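Local atomic coordinates of Mlr3007 protein (Mesorhizobium loti, PDB entry 3QQM), a protein that probably catalyses the pyridoxal-phosphate-dependent transamination of branched-chain amino acids (leucine, isoleucine and valine) with 2-oxoglutarate. Residues R102-R107 / D138-A143. Numbering follows the deposited sequence. Where two conformers were deposited one is given.
With EDO (1,2-ethanediol), chain B; EDO (1,2-ethanediol), chain T.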
loop_
_atom_site.group_PDB
_atom_site.type_symbol
_atom_site.label_atom_id
_atom_site.label_comp_id
_atom_site.label_asym_id
_atom_site.label_seq_id
_atom_site.Cartn_x
_atom_site.Cartn_y
_atom_site.Cartn_z
ATOM N N ARG A 102 15.316 4.405 2.869
ATOM C CA ARG A 102 16.450 3.592 3.292
ATOM C C ARG A 102 16.078 2.115 3.045
ATOM O O ARG A 102 14.881 1.760 2.991
ATOM C CB ARG A 102 16.779 3.777 4.774
ATOM C CG ARG A 102 17.014 5.203 5.216
ATOM C CD ARG A 102 18.266 5.770 4.686
ATOM N NE ARG A 102 19.426 5.172 5.353
ATOM C CZ ARG A 102 20.042 5.691 6.419
ATOM N NH1 ARG A 102 19.631 6.836 6.973
ATOM N NH2 ARG A 102 21.076 5.054 6.933
ATOM N N LEU A 103 17.096 1.265 2.931
ATOM C CA LEU A 103 16.903 -0.159 2.703
ATOM C C LEU A 103 16.942 -0.944 3.998
ATOM O O LEU A 103 17.904 -0.851 4.780
ATOM C CB LEU A 103 18.001 -0.701 1.797
ATOM C CG LEU A 103 17.990 -2.197 1.463
ATOM C CD1 LEU A 103 16.775 -2.570 0.630
ATOM C CD2 LEU A 103 19.284 -2.553 0.728
ATOM N N ALA A 104 15.898 -1.719 4.228
ATOM C CA ALA A 104 15.845 -2.553 5.401
ATOM C C ALA A 104 16.657 -3.801 5.152
ATOM O O ALA A 104 16.812 -4.215 4.009
ATOM C CB ALA A 104 14.393 -2.976 5.710
ATOM N N ARG A 105 17.183 -4.380 6.224
ATOM C CA ARG A 105 17.916 -5.646 6.132
ATOM C C ARG A 105 16.859 -6.738 6.118
ATOM O O ARG A 105 17.091 -7.827 5.641
ATOM C CB ARG A 105 18.903 -5.879 7.298
ATOM C CG ARG A 105 18.255 -6.172 8.636
ATOM C CD ARG A 105 19.267 -6.656 9.675
ATOM N NE ARG A 105 20.277 -5.661 10.026
ATOM C CZ ARG A 105 20.123 -4.754 10.992
ATOM N NH1 ARG A 105 18.980 -4.692 11.680
ATOM N NH2 ARG A 105 21.104 -3.889 11.251
ATOM N N THR A 106 15.676 -6.404 6.626
ATOM C CA THR A 106 14.532 -7.310 6.646
ATOM C C THR A 106 14.194 -7.663 5.206
ATOM O O THR A 106 13.908 -6.782 4.425
ATOM C CB THR A 106 13.272 -6.605 7.210
ATOM O OG1 THR A 106 13.533 -6.155 8.537
ATOM C CG2 THR A 106 12.054 -7.539 7.202
ATOM N N ARG A 107 14.231 -8.944 4.874
ATOM C CA ARG A 107 13.917 -9.401 3.513
ATOM C C ARG A 107 12.568 -10.125 3.393
ATOM O O ARG A 107 12.116 -10.768 4.310
ATOM C CB ARG A 107 15.034 -10.299 2.999
ATOM C CG ARG A 107 16.361 -9.574 2.884
ATOM C CD ARG A 107 16.228 -8.354 1.971
ATOM N NE ARG A 107 17.414 -7.498 1.979
ATOM C CZ ARG A 107 18.421 -7.638 1.137
ATOM N NH1 ARG A 107 18.385 -8.600 0.217
ATOM N NH2 ARG A 107 19.463 -6.824 1.214
ATOM N N ASP A 138 11.603 8.305 5.948
ATOM C CA ASP A 138 10.169 8.555 5.936
ATOM C C ASP A 138 9.502 7.250 5.508
ATOM O O ASP A 138 8.376 6.931 5.953
ATOM C CB ASP A 138 9.856 9.687 4.987
ATOM C CG ASP A 138 10.445 11.002 5.457
ATOM O OD1 ASP A 138 9.937 11.536 6.487
ATOM O OD2 ASP A 138 11.382 11.511 4.795
ATOM N N GLU A 139 10.232 6.465 4.693
ATOM C CA GLU A 139 9.763 5.158 4.232
ATOM C C GLU A 139 10.948 4.202 4.095
ATOM O O GLU A 139 12.044 4.595 3.741
ATOM C CB GLU A 139 8.976 5.299 2.917
ATOM C CG GLU A 139 8.491 4.000 2.229
ATOM C CD GLU A 139 7.545 3.142 3.093
ATOM O OE1 GLU A 139 7.887 2.835 4.248
ATOM O OE2 GLU A 139 6.502 2.682 2.561
ATOM N N VAL A 140 10.687 2.931 4.370
ATOM C CA VAL A 140 11.680 1.897 4.345
ATOM C C VAL A 140 11.352 0.910 3.256
ATOM O O VAL A 140 10.227 0.404 3.194
ATOM C CB VAL A 140 11.693 1.168 5.724
ATOM C CG1 VAL A 140 12.706 0.021 5.757
ATOM C CG2 VAL A 140 11.982 2.155 6.804
ATOM N N LEU A 141 12.327 0.616 2.402
ATOM C CA LEU A 141 12.123 -0.341 1.343
ATOM C C LEU A 141 12.625 -1.718 1.764
ATOM O O LEU A 141 13.553 -1.837 2.578
ATOM C CB LEU A 141 12.851 0.075 0.062
ATOM C CG LEU A 141 12.582 1.470 -0.519
ATOM C CD1 LEU A 141 13.303 1.628 -1.874
ATOM C CD2 LEU A 141 11.072 1.727 -0.660
ATOM N N LEU A 142 11.994 -2.752 1.206
ATOM C CA LEU A 142 12.365 -4.135 1.437
ATOM C C LEU A 142 12.665 -4.813 0.093
ATOM O O LEU A 142 11.970 -4.579 -0.898
ATOM C CB LEU A 142 11.229 -4.923 2.120
ATOM C CG LEU A 142 10.771 -4.492 3.515
ATOM C CD1 LEU A 142 9.910 -3.248 3.396
ATOM C CD2 LEU A 142 9.990 -5.596 4.191
ATOM N N ALA A 143 13.685 -5.663 0.088
ATOM C CA ALA A 143 14.068 -6.445 -1.083
ATOM C C ALA A 143 13.783 -7.914 -0.780
ATOM O O ALA A 143 13.518 -8.253 0.335
ATOM C CB ALA A 143 15.555 -6.244 -1.422
HETATM C C1 EDO B . 11.163 14.428 8.516
HETATM O O1 EDO B . 10.473 13.893 7.377
HETATM C C2 EDO B . 12.404 13.595 8.832
HETATM O O2 EDO B . 13.156 13.287 7.643
HETATM C C1 EDO T . 4.909 4.692 7.886
HETATM O O1 EDO T . 5.227 4.698 9.280
HETATM C C2 EDO T . 6.034 5.367 7.102
HETATM O O2 EDO T . 7.014 4.422 6.681
#
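With CG1 of Val140 anti to its backbone N (chi1 178°), that methyl comes up against CB of Ala104, 3.4 Å away and closer than carbons normally sit. A methyl side chain suits Ala104, since helix 123-130, in the crossover between the two strands, packs on the same spot through Ala128. The backbones beneath run parallel, as neighbouring strands 99-103 and 139-143 of a mixed sheet. Leu141 N gives a nearly straight bond to Arg102 O (2.9 Å), and Ala104 N another to Leu141 O (2.9 Å), whereas Arg102 N reaches Glu139 O only weakly. Leu103 and Leu141 occupy one face of the sheet; a leucine suits the first because its CD1 extends to Ala143 CB, at 4.4 Å. Thr106 CG2 lies beside Leu142 CD2 at 4.1 Å. The bend at chi2 brings Arg107 CD to 3.2 Å from Ala143 O; in one of its two conformers the guanidinium has Ala143 CB over one face. Glu139 turns OE1 back to its neighbour Val140 N (2.8 Å). Thr106 OG1 bonds to Glu131 and His127, and the buried Glu139 carboxylate to Thr153, Thr155 and Ile154 N. Just before strand 139-143, Asp138 OD1 accepts from O1 of an ethanediol molecule, probably from the crystallisation liquor (2.6 Å). An alanine at Asp138 would probably leave Ile100 N without the OD2 acceptor and the ethanediol without this mate. The chemistry thus divides: backbone amides fix the register, apolar groups of both segments meet, Ala104 against Val140 and Leu103 against Ala143, and neutral donors, which would probably help stabilise its charge, surround the Glu139 carboxylate.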